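Local coordinates for protein annexin B22 (Schistosoma mansoni, PDB 4MDU) that binds acidic phospholipid membranes in a calcium-dependent manner, aggregates liposomes when calcium is present, and takes part in worm reproduction and host-parasite interaction, at residues D41-H46 with S80-D85; L138-M143 with R190-I195; L293-L298 with E332-K337. All coordinates share one frame; numbering follows the deposited sequence.

Interaction 1. Residues D41-H46 with S80-D85; sequences DAERLH and SLYKQD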
ATOM      1  N   ASP B  41     -11.484 -28.967 -30.473  1.00 53.73           N
ATOM      2  CA  ASP B  41     -11.842 -28.367 -29.193  1.00 48.58           C
ATOM      3  C   ASP B  41     -13.135 -27.577 -29.305  1.00 41.32           C
ATOM      4  O   ASP B  41     -14.003 -27.660 -28.432  1.00 37.15           O
ATOM      5  CB  ASP B  41     -10.709 -27.480 -28.683  1.00 44.12           C
ATOM      6  CG  ASP B  41      -9.601 -28.283 -28.056  1.00 42.81           C
ATOM      7  OD1 ASP B  41      -9.908 -29.361 -27.512  1.00 42.65           O
ATOM      8  OD2 ASP B  41      -8.438 -27.842 -28.106  1.00 39.89           O
ATOM      9  N   ALA B  42     -13.243 -26.800 -30.380  1.00 36.25           N
ATOM     10  CA  ALA B  42     -14.473 -26.075 -30.690  1.00 43.03           C
ATOM     11  C   ALA B  42     -15.676 -27.014 -30.660  1.00 44.05           C
ATOM     12  O   ALA B  42     -16.675 -26.729 -30.001  1.00 45.85           O
ATOM     13  CB  ALA B  42     -14.363 -25.382 -32.061  1.00 40.71           C
ATOM     14  N   GLU B  43     -15.574 -28.129 -31.384  1.00 48.20           N
ATOM     15  CA  GLU B  43     -16.653 -29.111 -31.436  1.00 55.05           C
ATOM     16  C   GLU B  43     -17.016 -29.552 -30.035  1.00 52.93           C
ATOM     17  O   GLU B  43     -18.182 -29.524 -29.653  1.00 48.70           O
ATOM     18  CB  GLU B  43     -16.260 -30.340 -32.262  1.00 65.39           C
ATOM     19  CG  GLU B  43     -16.450 -30.190 -33.766  1.00 83.80           C
ATOM     20  CD  GLU B  43     -16.378 -31.525 -34.501  1.00 98.58           C
ATOM     21  OE1 GLU B  43     -16.214 -32.569 -33.835  1.00100.68           O
ATOM     22  OE2 GLU B  43     -16.489 -31.529 -35.747  1.00105.44           O
ATOM     23  N   ARG B  44     -16.004 -29.958 -29.273  1.00 48.10           N
ATOM     24  CA  ARG B  44     -16.222 -30.451 -27.917  1.00 50.91           C
ATOM     25  C   ARG B  44     -16.890 -29.416 -27.018  1.00 40.53           C
ATOM     26  O   ARG B  44     -17.816 -29.743 -26.266  1.00 42.90           O
ATOM     27  CB  ARG B  44     -14.917 -30.957 -27.293  1.00 51.37           C
ATOM     28  CG  ARG B  44     -14.388 -32.214 -27.955  1.00 65.43           C
ATOM     29  CD  ARG B  44     -13.239 -32.827 -27.170  1.00 74.19           C
ATOM     30  NE  ARG B  44     -12.429 -33.726 -27.990  1.00 77.65           N
ATOM     31  CZ  ARG B  44     -11.277 -33.381 -28.561  1.00 78.38           C
ATOM     32  NH1 ARG B  44     -10.794 -32.153 -28.397  1.00 74.06           N
ATOM     33  NH2 ARG B  44     -10.607 -34.264 -29.292  1.00 79.87           N
ATOM     34  N   LEU B  45     -16.430 -28.171 -27.092  1.00 34.54           N
ATOM     35  CA  LEU B  45     -17.077 -27.111 -26.334  1.00 40.83           C
ATOM     36  C   LEU B  45     -18.528 -27.016 -26.771  1.00 46.01           C
ATOM     37  O   LEU B  45     -19.440 -26.957 -25.944  1.00 41.26           O
ATOM     38  CB  LEU B  45     -16.361 -25.775 -26.522  1.00 42.86           C
ATOM     39  CG  LEU B  45     -14.979 -25.713 -25.856  1.00 39.00           C
ATOM     40  CD1 LEU B  45     -14.184 -24.479 -26.289  1.00 38.36           C
ATOM     41  CD2 LEU B  45     -15.118 -25.794 -24.331  1.00 29.05           C
ATOM     42  N   HIS B  46     -18.740 -27.031 -28.080  1.00 47.00           N
ATOM     43  CA  HIS B  46     -20.088 -26.911 -28.613  1.00 56.44           C
ATOM     44  C   HIS B  46     -21.025 -27.984 -28.045  1.00 56.42           C
ATOM     45  O   HIS B  46     -22.121 -27.676 -27.567  1.00 58.70           O
ATOM     46  CB  HIS B  46     -20.056 -26.978 -30.135  1.00 64.35           C
ATOM     47  CG  HIS B  46     -21.328 -26.535 -30.777  1.00 72.28           C
ATOM     48  ND1 HIS B  46     -22.273 -27.422 -31.243  1.00 75.36           N
ATOM     49  CD2 HIS B  46     -21.816 -25.297 -31.023  1.00 80.58           C
ATOM     50  CE1 HIS B  46     -23.287 -26.749 -31.755  1.00 80.38           C
ATOM     51  NE2 HIS B  46     -23.035 -25.457 -31.634  1.00 83.67           N
ATOM     52  N   SER B  80     -16.235 -19.502 -37.038  1.00 58.87           N
ATOM     53  CA  SER B  80     -16.424 -19.938 -38.413  1.00 67.22           C
ATOM     54  C   SER B  80     -17.308 -21.178 -38.481  1.00 70.68           C
ATOM     55  O   SER B  80     -18.071 -21.360 -39.432  1.00 73.43           O
ATOM     56  CB  SER B  80     -15.076 -20.259 -39.044  1.00 69.86           C
ATOM     57  OG  SER B  80     -14.554 -21.448 -38.488  1.00 73.06           O
ATOM     58  N   LEU B  81     -17.198 -22.022 -37.461  1.00 64.71           N
ATOM     59  CA  LEU B  81     -17.875 -23.312 -37.440  1.00 63.88           C
ATOM     60  C   LEU B  81     -19.355 -23.237 -37.083  1.00 66.65           C
ATOM     61  O   LEU B  81     -20.152 -24.029 -37.579  1.00 72.20           O
ATOM     62  CB  LEU B  81     -17.179 -24.256 -36.461  1.00 65.40           C
ATOM     63  CG  LEU B  81     -16.579 -25.536 -37.038  1.00 71.13           C
ATOM     64  CD1 LEU B  81     -15.621 -25.206 -38.184  1.00 74.02           C
ATOM     65  CD2 LEU B  81     -15.876 -26.334 -35.940  1.00 65.88           C
ATOM     66  N   TYR B  82     -19.730 -22.301 -36.221  1.00 59.26           N
ATOM     67  CA  TYR B  82     -21.103 -22.284 -35.734  1.00 63.18           C
ATOM     68  C   TYR B  82     -21.785 -20.937 -35.881  1.00 65.42           C
ATOM     69  O   TYR B  82     -22.835 -20.705 -35.285  1.00 71.83           O
ATOM     70  CB  TYR B  82     -21.149 -22.732 -34.275  1.00 68.09           C
ATOM     71  CG  TYR B  82     -20.553 -24.103 -34.049  1.00 69.83           C
ATOM     72  CD1 TYR B  82     -21.233 -25.245 -34.448  1.00 65.19           C
ATOM     73  CD2 TYR B  82     -19.311 -24.258 -33.439  1.00 67.66           C
ATOM     74  CE1 TYR B  82     -20.701 -26.501 -34.250  1.00 62.22           C
ATOM     75  CE2 TYR B  82     -18.769 -25.517 -33.236  1.00 63.88           C
ATOM     76  CZ  TYR B  82     -19.473 -26.635 -33.643  1.00 60.14           C
ATOM     77  OH  TYR B  82     -18.957 -27.894 -33.450  1.00 53.51           O
ATOM     78  N   LYS B  83     -21.196 -20.053 -36.675  1.00 65.30           N
ATOM     79  CA  LYS B  83     -21.742 -18.713 -36.838  1.00 70.81           C
ATOM     80  C   LYS B  83     -22.132 -18.141 -35.479  1.00 69.96           C
ATOM     81  O   LYS B  83     -22.956 -17.232 -35.385  1.00 74.14           O
ATOM     82  N   GLN B  84     -21.534 -18.684 -34.425  1.00 61.21           N
ATOM     83  CA  GLN B  84     -21.821 -18.240 -33.074  1.00 55.90           C
ATOM     84  C   GLN B  84     -20.531 -17.832 -32.368  1.00 54.70           C
ATOM     85  O   GLN B  84     -19.449 -18.334 -32.673  1.00 53.77           O
ATOM     86  CB  GLN B  84     -22.564 -19.329 -32.292  1.00 54.22           C
ATOM     87  N   ASP B  85     -20.664 -16.913 -31.422  1.00 51.76           N
ATOM     88  CA  ASP B  85     -19.530 -16.357 -30.696  1.00 50.28           C
ATOM     89  C   ASP B  85     -19.273 -17.110 -29.385  1.00 52.02           C
ATOM     90  O   ASP B  85     -20.113 -17.085 -28.493  1.00 53.19           O
ATOM     91  CB  ASP B  85     -19.823 -14.898 -30.386  1.00 51.23           C
ATOM     92  CG  ASP B  85     -18.583 -14.118 -30.075  1.00 64.63           C
ATOM     93  OD1 ASP B  85     -17.897 -13.704 -31.040  1.00 73.67           O
ATOM     94  OD2 ASP B  85     -18.303 -13.921 -28.871  1.00 63.42           O
TER

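Interaction 2. Residues L138-M143 with R190-I195; sequences LWNDEM and RDDIPI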
ATOM      1  N   LEU B 138       4.924  -6.886 -17.963  1.00 28.43           N
ATOM      2  CA  LEU B 138       4.827  -6.701 -19.411  1.00 30.76           C
ATOM      3  C   LEU B 138       6.115  -6.160 -20.000  1.00 25.49           C
ATOM      4  O   LEU B 138       6.616  -5.116 -19.567  1.00 25.82           O
ATOM      5  CB  LEU B 138       3.673  -5.758 -19.773  1.00 30.73           C
ATOM      6  CG  LEU B 138       2.271  -6.230 -19.370  1.00 26.02           C
ATOM      7  CD1 LEU B 138       1.262  -5.099 -19.522  1.00 24.18           C
ATOM      8  CD2 LEU B 138       1.856  -7.455 -20.189  1.00 22.67           C
ATOM      9  N   TRP B 139       6.646  -6.846 -21.002  1.00 25.32           N
ATOM     10  CA  TRP B 139       7.753  -6.254 -21.743  1.00 24.81           C
ATOM     11  C   TRP B 139       7.234  -5.388 -22.898  1.00 31.00           C
ATOM     12  O   TRP B 139       6.021  -5.253 -23.097  1.00 33.00           O
ATOM     13  CB  TRP B 139       8.781  -7.296 -22.196  1.00 21.07           C
ATOM     14  CG  TRP B 139      10.172  -6.760 -22.035  1.00 29.06           C
ATOM     15  CD1 TRP B 139      11.015  -6.332 -23.032  1.00 21.38           C
ATOM     16  CD2 TRP B 139      10.871  -6.539 -20.795  1.00 23.25           C
ATOM     17  NE1 TRP B 139      12.194  -5.884 -22.485  1.00 22.88           N
ATOM     18  CE2 TRP B 139      12.129  -5.993 -21.117  1.00 23.78           C
ATOM     19  CE3 TRP B 139      10.560  -6.766 -19.448  1.00 26.64           C
ATOM     20  CZ2 TRP B 139      13.078  -5.675 -20.143  1.00 28.34           C
ATOM     21  CZ3 TRP B 139      11.508  -6.446 -18.479  1.00 28.23           C
ATOM     22  CH2 TRP B 139      12.750  -5.905 -18.836  1.00 30.84           C
ATOM     23  N   ASN B 140       8.153  -4.789 -23.644  1.00 29.51           N
ATOM     24  CA  ASN B 140       7.804  -3.725 -24.579  1.00 25.00           C
ATOM     25  C   ASN B 140       6.631  -4.011 -25.517  1.00 23.21           C
ATOM     26  O   ASN B 140       5.670  -3.233 -25.586  1.00 23.16           O
ATOM     27  CB  ASN B 140       9.048  -3.281 -25.370  1.00 18.85           C
ATOM     28  CG  ASN B 140      10.075  -2.594 -24.488  1.00 26.33           C
ATOM     29  OD1 ASN B 140       9.736  -2.058 -23.425  1.00 28.90           O
ATOM     30  ND2 ASN B 140      11.343  -2.614 -24.915  1.00 26.50           N
ATOM     31  N   ASP B 141       6.725  -5.104 -26.259  1.00 22.50           N
ATOM     32  CA  ASP B 141       5.702  -5.460 -27.231  1.00 23.71           C
ATOM     33  C   ASP B 141       4.366  -5.828 -26.580  1.00 30.14           C
ATOM     34  O   ASP B 141       3.298  -5.527 -27.113  1.00 23.75           O
ATOM     35  CB  ASP B 141       6.205  -6.600 -28.104  1.00 27.97           C
ATOM     36  CG  ASP B 141       7.305  -6.142 -29.051  1.00 39.12           C
ATOM     37  OD1 ASP B 141       7.259  -4.967 -29.438  1.00 32.49           O
ATOM     38  OD2 ASP B 141       8.202  -6.931 -29.394  1.00 44.00           O
ATOM     39  N   GLU B 142       4.436  -6.481 -25.427  1.00 26.27           N
ATOM     40  CA  GLU B 142       3.234  -6.848 -24.689  1.00 28.27           C
ATOM     41  C   GLU B 142       2.544  -5.589 -24.217  1.00 25.97           C
ATOM     42  O   GLU B 142       1.328  -5.456 -24.338  1.00 28.75           O
ATOM     43  CB  GLU B 142       3.613  -7.758 -23.518  1.00 21.29           C
ATOM     44  CG  GLU B 142       4.252  -9.050 -24.030  1.00 23.99           C
ATOM     45  CD  GLU B 142       4.941  -9.875 -22.952  1.00 29.15           C
ATOM     46  OE1 GLU B 142       5.483  -9.286 -21.993  1.00 28.92           O
ATOM     47  OE2 GLU B 142       4.950 -11.123 -23.078  1.00 30.14           O
ATOM     48  N   MET B 143       3.344  -4.650 -23.719  1.00 19.48           N
ATOM     49  CA  MET B 143       2.831  -3.400 -23.183  1.00 24.07           C
ATOM     50  C   MET B 143       2.067  -2.632 -24.254  1.00 34.03           C
ATOM     51  O   MET B 143       0.979  -2.089 -23.985  1.00 31.85           O
ATOM     52  CB  MET B 143       3.987  -2.555 -22.623  1.00 25.92           C
ATOM     53  CG  MET B 143       3.559  -1.243 -22.013  1.00 27.54           C
ATOM     54  SD  MET B 143       2.774  -1.418 -20.396  1.00 35.14           S
ATOM     55  CE  MET B 143       1.485  -0.205 -20.562  1.00 56.71           C
ATOM     56  N   ARG B 190      11.949  -0.367 -22.608  1.00 30.81           N
ATOM     57  CA  ARG B 190      12.912  -1.105 -21.793  1.00 34.95           C
ATOM     58  C   ARG B 190      13.930  -1.754 -22.737  1.00 33.91           C
ATOM     59  O   ARG B 190      13.643  -1.936 -23.923  1.00 31.45           O
ATOM     60  CB  ARG B 190      12.188  -2.155 -20.941  1.00 29.77           C
ATOM     61  CG  ARG B 190      10.972  -1.600 -20.207  1.00 33.18           C
ATOM     62  CD  ARG B 190      10.081  -2.679 -19.574  1.00 35.85           C
ATOM     63  NE  ARG B 190      10.580  -3.015 -18.255  1.00 38.75           N
ATOM     64  CZ  ARG B 190       9.964  -3.776 -17.359  1.00 34.41           C
ATOM     65  NH1 ARG B 190       8.759  -4.308 -17.588  1.00 26.27           N
ATOM     66  NH2 ARG B 190      10.573  -3.978 -16.206  1.00 23.99           N
ATOM     67  N   ASP B 191      15.117  -2.090 -22.234  1.00 29.35           N
ATOM     68  CA  ASP B 191      16.095  -2.775 -23.071  1.00 30.73           C
ATOM     69  C   ASP B 191      15.508  -4.043 -23.633  1.00 32.89           C
ATOM     70  O   ASP B 191      14.756  -4.741 -22.957  1.00 36.66           O
ATOM     71  CB  ASP B 191      17.357  -3.141 -22.298  1.00 34.91           C
ATOM     72  CG  ASP B 191      18.064  -1.936 -21.728  1.00 35.61           C
ATOM     73  OD1 ASP B 191      17.745  -0.790 -22.133  1.00 34.05           O
ATOM     74  OD2 ASP B 191      18.930  -2.144 -20.854  1.00 35.81           O
ATOM     75  N   ASP B 192      15.886  -4.353 -24.862  1.00 30.43           N
ATOM     76  CA  ASP B 192      15.432  -5.558 -25.536  1.00 39.33           C
ATOM     77  C   ASP B 192      16.566  -6.556 -25.736  1.00 32.45           C
ATOM     78  O   ASP B 192      17.743  -6.214 -25.671  1.00 40.84           O
ATOM     79  CB  ASP B 192      14.830  -5.203 -26.906  1.00 36.33           C
ATOM     80  CG  ASP B 192      13.426  -4.647 -26.800  1.00 44.56           C
ATOM     81  OD1 ASP B 192      12.561  -5.314 -26.172  1.00 39.07           O
ATOM     82  OD2 ASP B 192      13.193  -3.539 -27.343  1.00 41.52           O
ATOM     83  N   ILE B 193      16.189  -7.797 -25.986  1.00 29.92           N
ATOM     84  CA  ILE B 193      17.104  -8.818 -26.452  1.00 29.59           C
ATOM     85  C   ILE B 193      16.412  -9.489 -27.617  1.00 32.02           C
ATOM     86  O   ILE B 193      15.271  -9.941 -27.500  1.00 40.20           O
ATOM     87  CB  ILE B 193      17.391  -9.876 -25.386  1.00 38.87           C
ATOM     88  CG1 ILE B 193      18.071  -9.247 -24.164  1.00 42.53           C
ATOM     89  CG2 ILE B 193      18.245 -11.002 -25.980  1.00 32.56           C
ATOM     90  CD1 ILE B 193      17.927 -10.087 -22.873  1.00 31.93           C
ATOM     91  N   PRO B 194      17.089  -9.540 -28.761  1.00 40.18           N
ATOM     92  CA  PRO B 194      16.436 -10.107 -29.942  1.00 42.67           C
ATOM     93  C   PRO B 194      16.148 -11.594 -29.759  1.00 45.04           C
ATOM     94  O   PRO B 194      16.937 -12.332 -29.155  1.00 47.24           O
ATOM     95  CB  PRO B 194      17.451  -9.860 -31.059  1.00 44.02           C
ATOM     96  CG  PRO B 194      18.748  -9.635 -30.366  1.00 45.82           C
ATOM     97  CD  PRO B 194      18.444  -9.039 -29.039  1.00 41.70           C
ATOM     98  N   ILE B 195      15.004 -12.016 -30.273  1.00 37.11           N
ATOM     99  CA  ILE B 195      14.532 -13.382 -30.096  1.00 41.93           C
ATOM    100  C   ILE B 195      15.620 -14.431 -30.288  1.00 45.50           C
ATOM    101  O   ILE B 195      15.803 -15.323 -29.451  1.00 43.84           O
ATOM    102  CB  ILE B 195      13.373 -13.685 -31.042  1.00 46.21           C
ATOM    103  CG1 ILE B 195      12.077 -13.069 -30.498  1.00 49.99           C
ATOM    104  CG2 ILE B 195      13.214 -15.177 -31.200  1.00 48.11           C
ATOM    105  CD1 ILE B 195      10.826 -13.450 -31.277  1.00 50.06           C
TER
HETATM  106  O   HOH W   1       9.471  -6.639 -26.574  1.00 36.97           O

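Interaction 3. Residues L293-L298 with E332-K337; sequences LIAEWL and ESIYGK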
ATOM      1  N   LEU B 293       8.381 -13.802  -5.290  1.00 31.40           N
ATOM      2  CA  LEU B 293       7.618 -12.567  -5.478  1.00 31.68           C
ATOM      3  C   LEU B 293       6.171 -12.826  -5.870  1.00 23.66           C
ATOM      4  O   LEU B 293       5.257 -12.240  -5.306  1.00 25.62           O
ATOM      5  CB  LEU B 293       8.249 -11.671  -6.560  1.00 19.36           C
ATOM      6  CG  LEU B 293       7.333 -10.507  -7.009  1.00 18.33           C
ATOM      7  CD1 LEU B 293       7.270  -9.402  -5.977  1.00 14.98           C
ATOM      8  CD2 LEU B 293       7.800  -9.930  -8.345  1.00 24.49           C
ATOM      9  N   ILE B 294       5.961 -13.680  -6.862  1.00 21.66           N
ATOM     10  CA  ILE B 294       4.605 -13.933  -7.313  1.00 26.30           C
ATOM     11  C   ILE B 294       3.875 -14.891  -6.337  1.00 30.37           C
ATOM     12  O   ILE B 294       2.655 -14.842  -6.207  1.00 28.19           O
ATOM     13  CB  ILE B 294       4.566 -14.414  -8.772  1.00 24.69           C
ATOM     14  CG1 ILE B 294       5.300 -13.407  -9.661  1.00 26.93           C
ATOM     15  CG2 ILE B 294       3.125 -14.547  -9.265  1.00 19.31           C
ATOM     16  CD1 ILE B 294       5.331 -13.798 -11.116  1.00 21.39           C
ATOM     17  N   ALA B 295       4.623 -15.730  -5.626  1.00 25.49           N
ATOM     18  CA  ALA B 295       3.986 -16.595  -4.620  1.00 24.67           C
ATOM     19  C   ALA B 295       3.380 -15.712  -3.554  1.00 20.38           C
ATOM     20  O   ALA B 295       2.270 -15.960  -3.103  1.00 23.90           O
ATOM     21  CB  ALA B 295       4.983 -17.593  -4.003  1.00 16.04           C
ATOM     22  N   GLU B 296       4.098 -14.652  -3.183  1.00 33.07           N
ATOM     23  CA  GLU B 296       3.591 -13.694  -2.198  1.00 31.08           C
ATOM     24  C   GLU B 296       2.416 -12.899  -2.748  1.00 32.35           C
ATOM     25  O   GLU B 296       1.455 -12.627  -2.040  1.00 28.04           O
ATOM     26  CB  GLU B 296       4.694 -12.739  -1.736  1.00 29.34           C
ATOM     27  CG  GLU B 296       5.867 -13.450  -1.119  1.00 37.29           C
ATOM     28  CD  GLU B 296       7.052 -12.536  -0.932  1.00 43.10           C
ATOM     29  OE1 GLU B 296       6.850 -11.301  -0.948  1.00 41.59           O
ATOM     30  OE2 GLU B 296       8.181 -13.057  -0.778  1.00 37.98           O
ATOM     31  N   TRP B 297       2.497 -12.520  -4.017  1.00 24.58           N
ATOM     32  CA  TRP B 297       1.372 -11.841  -4.641  1.00 28.43           C
ATOM     33  C   TRP B 297       0.118 -12.709  -4.584  1.00 26.23           C
ATOM     34  O   TRP B 297      -0.965 -12.238  -4.252  1.00 22.79           O
ATOM     35  CB  TRP B 297       1.682 -11.511  -6.099  1.00 21.96           C
ATOM     36  CG  TRP B 297       2.605 -10.356  -6.304  1.00 28.28           C
ATOM     37  CD1 TRP B 297       3.179  -9.571  -5.344  1.00 28.34           C
ATOM     38  CD2 TRP B 297       3.054  -9.839  -7.569  1.00 25.62           C
ATOM     39  NE1 TRP B 297       3.978  -8.609  -5.934  1.00 27.99           N
ATOM     40  CE2 TRP B 297       3.906  -8.742  -7.295  1.00 24.43           C
ATOM     41  CE3 TRP B 297       2.819 -10.203  -8.904  1.00 19.68           C
ATOM     42  CZ2 TRP B 297       4.520  -7.997  -8.305  1.00 24.54           C
ATOM     43  CZ3 TRP B 297       3.419  -9.454  -9.915  1.00 25.02           C
ATOM     44  CH2 TRP B 297       4.266  -8.364  -9.605  1.00 22.24           C
ATOM     45  N   LEU B 298       0.271 -13.975  -4.949  1.00 28.96           N
ATOM     46  CA  LEU B 298      -0.841 -14.905  -4.899  1.00 32.42           C
ATOM     47  C   LEU B 298      -1.391 -15.019  -3.465  1.00 34.95           C
ATOM     48  O   LEU B 298      -2.598 -14.927  -3.249  1.00 31.66           O
ATOM     49  CB  LEU B 298      -0.399 -16.257  -5.460  1.00 29.16           C
ATOM     50  CG  LEU B 298      -0.288 -16.290  -6.986  1.00 25.84           C
ATOM     51  CD1 LEU B 298       0.527 -17.477  -7.470  1.00 21.11           C
ATOM     52  CD2 LEU B 298      -1.690 -16.317  -7.592  1.00 23.04           C
ATOM     53  N   GLU B 332       4.857 -23.234  -1.622  1.00 33.70           N
ATOM     54  CA  GLU B 332       4.835 -24.220  -0.546  1.00 38.58           C
ATOM     55  C   GLU B 332       6.047 -24.111   0.386  1.00 37.64           C
ATOM     56  O   GLU B 332       5.926 -24.314   1.589  1.00 34.51           O
ATOM     57  CB  GLU B 332       4.703 -25.640  -1.086  1.00 35.24           C
ATOM     58  CG  GLU B 332       4.792 -26.654   0.037  1.00 54.08           C
ATOM     59  CD  GLU B 332       4.174 -27.989  -0.297  1.00 67.08           C
ATOM     60  OE1 GLU B 332       4.214 -28.392  -1.475  1.00 69.23           O
ATOM     61  OE2 GLU B 332       3.650 -28.640   0.634  1.00 77.57           O
ATOM     62  N   SER B 333       7.208 -23.805  -0.179  1.00 34.84           N
ATOM     63  CA  SER B 333       8.395 -23.521   0.619  1.00 40.83           C
ATOM     64  C   SER B 333       8.110 -22.422   1.620  1.00 42.35           C
ATOM     65  O   SER B 333       8.462 -22.521   2.791  1.00 52.63           O
ATOM     66  CB  SER B 333       9.549 -23.046  -0.274  1.00 39.92           C
ATOM     67  OG  SER B 333      10.109 -24.115  -1.010  1.00 44.74           O
ATOM     68  N   ILE B 334       7.477 -21.364   1.139  1.00 36.76           N
ATOM     69  CA  ILE B 334       7.342 -20.140   1.907  1.00 35.22           C
ATOM     70  C   ILE B 334       6.244 -20.248   2.939  1.00 37.95           C
ATOM     71  O   ILE B 334       6.429 -19.873   4.091  1.00 43.27           O
ATOM     72  CB  ILE B 334       6.997 -18.965   0.992  1.00 36.91           C
ATOM     73  CG1 ILE B 334       8.126 -18.722  -0.008  1.00 35.98           C
ATOM     74  CG2 ILE B 334       6.719 -17.713   1.804  1.00 29.17           C
ATOM     75  CD1 ILE B 334       7.874 -17.522  -0.915  1.00 40.37           C
ATOM     76  N   TYR B 335       5.093 -20.753   2.525  1.00 31.93           N
ATOM     77  CA  TYR B 335       3.933 -20.749   3.400  1.00 32.09           C
ATOM     78  C   TYR B 335       3.600 -22.081   4.093  1.00 31.93           C
ATOM     79  O   TYR B 335       2.706 -22.125   4.932  1.00 42.43           O
ATOM     80  CB  TYR B 335       2.727 -20.207   2.645  1.00 32.87           C
ATOM     81  CG  TYR B 335       2.929 -18.778   2.191  1.00 36.64           C
ATOM     82  CD1 TYR B 335       2.882 -17.729   3.101  1.00 36.00           C
ATOM     83  CD2 TYR B 335       3.172 -18.478   0.858  1.00 29.11           C
ATOM     84  CE1 TYR B 335       3.068 -16.422   2.698  1.00 41.02           C
ATOM     85  CE2 TYR B 335       3.372 -17.166   0.448  1.00 31.03           C
ATOM     86  CZ  TYR B 335       3.309 -16.145   1.374  1.00 34.20           C
ATOM     87  OH  TYR B 335       3.477 -14.835   0.982  1.00 30.07           O
ATOM     88  N   GLY B 336       4.309 -23.149   3.740  1.00 36.64           N
ATOM     89  CA  GLY B 336       4.126 -24.431   4.401  1.00 41.14           C
ATOM     90  C   GLY B 336       2.865 -25.159   3.982  1.00 40.45           C
ATOM     91  O   GLY B 336       2.448 -26.114   4.621  1.00 49.26           O
ATOM     92  N   LYS B 337       2.276 -24.709   2.886  1.00 42.30           N
ATOM     93  CA  LYS B 337       1.027 -25.255   2.368  1.00 37.72           C
ATOM     94  C   LYS B 337       1.014 -25.069   0.846  1.00 38.76           C
ATOM     95  O   LYS B 337       1.494 -24.057   0.345  1.00 34.95           O
ATOM     96  CB  LYS B 337      -0.140 -24.513   3.010  1.00 35.98           C
ATOM     97  CG  LYS B 337      -1.473 -24.663   2.317  1.00 41.45           C
ATOM     98  CD  LYS B 337      -2.543 -23.989   3.154  1.00 42.30           C
ATOM     99  CE  LYS B 337      -3.941 -24.241   2.623  1.00 43.68           C
ATOM    100  NZ  LYS B 337      -4.976 -23.691   3.560  1.00 36.18           N
TER

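Interaction 1. Residues D41-H46 with S80-D85
Ala42 and Leu81 bring the two backbones to 8.0 Å between their CA atoms, and at the other end of the contact the CA atoms of His46 and Tyr82 are 8.6 Å apart. Residues 41-46 are a piece of helix 38-48, whereas residues 80-85 take in the last part of helix 68-82 and the loop after it, where Lys83 turns off with positive phi and Asp85 stands at the N-cap of the next helix. The dominant feature is a face-to-face stack of the His46 imidazole on the Tyr82 phenol, with ring centroids 3.6 Å apart and planes inclined by only 3°. His46 CG lies anti to its backbone N (chi1 -166°), beside the carbonyl carbon; the stack then sets His46 CD2 over the centre of one phenol face, while Leu81 CB lies toward the rim of the other. The contact thus joins helix 38-48 to the end region of helix 68-82, two helices of the first annexin repeat's bundle. His46 is close in sequence to Met49, a ligand of the first calcium site, and their side chains are about 6 Å apart. The Tyr82 and Glu43 side chains cross at about a right angle, and Tyr82 OH lies 3.3 Å from Glu43 CA and 3.4 Å from Glu43 CG. Beside it, Ala42 CB meets the Leu81 CD2 methyl at 4.3 Å, a loose apolar touch.

Interaction 2. Residues L138-M143 with R190-I195
Asn140 takes both the N-H and the C=O of Arg190 with its side-chain amide, one hydrogen bond each. Arg190 N donates to Asn140 OD1 (2.9 Å), in the carbonyl plane and on a lone pair, while Asn140 ND2 donates to Arg190 O at 2.6 Å. A chi1 of -67° puts Asn140 CG anti to the carbonyl carbon; with chi2 at -23°, OD1 meets the N-H and ND2 the C=O. Longer, weak bonds run from Asn140 ND2 to the two carboxylate oxygens of Asp192, and Trp139 NE1 donates to Asp191 O (2.8 Å), which lies in the indole plane. At the guanidinium edge, Arg190 NH1 gives a weak bond to Leu138 O; Arg190 NE is held by Cys242 O outside the two segments. Water 1 accepts from Asp141 N and weakly donates to Asp192 OD1. Here the start of helix 140-156, with Trp139 as its N-cap residue, is fastened to the connector between helices 177-187 and 195-199, which leads out of the second annexin repeat toward the third. Stacking adds to these bonds. The Arg190 guanidinium lies nearly flat on the indole, planes 19° apart, and Arg190 CD adds a CH-pi contact 4.0 Å from the centroid of the Trp139 six-membered ring.

Interaction 3. Residues L293-L298 with E332-K337
Tyr335 lays its ring edge against Glu296, whose CA is near the ring plane and 3.4 Å from Tyr335 OH. One face of the phenol is covered from within its own helix by Ile334 CG2, 3.6 Å above the plane and over the centre. His299, just past residues 293-298, stacks on the ring, and Tyr331 meets it at about 40°. Ala295 O approaches the ring obliquely, 3.9 Å from Tyr335 CE2. The Glu296 chain crosses the phenol at about a right angle, with its carboxylate plane turned 89° from the ring. Contact is made by its aliphatic part, Glu296 CG lying 3.5 Å from Tyr335 OH, while the extended chain carries the carboxylate onward to a salt bridge with Arg285 of helix 274-288. Helices 290-301 and 324-335 both belong to the fourth annexin repeat, and the contact ties the middle of the former to the C-terminal end of the latter within that repeat's helical bundle. The Tyr335 side chain is also about 7 Å from that of Met302, a ligand of the sixth calcium site. Apolar contact is slight: Ala295 CB meets the Ile334 CD1 methyl at 4.2 Å, where the backbones come nearest, CA to CA 8.2 Å. Past Tyr335 the helix stops at Gly336, which leaves helical geometry with positive phi while its N still bonds to Glu332 O (2.9 Å).

How the interactions relate
The three contacts follow one another along the chain without overlap. Interactions 1 and 3 each lie inside a single repeat, the first and the fourth, with 33 residues between the segments in both; a tyrosine near the end of a helix, crossing a glutamate of the earlier helix, recurs, which is consistent with these two repeats, of common ancestry, keeping the same helix contact. The centres of interactions 1 and 3 are 38 Å apart. Interaction 2 instead joins the second repeat to the connector that leads toward the third. It is centred 34 Å from interaction 1 and 27 Å from interaction 3, its nearest atoms about 9 Å from the latter, and lies across the chain's centre from it.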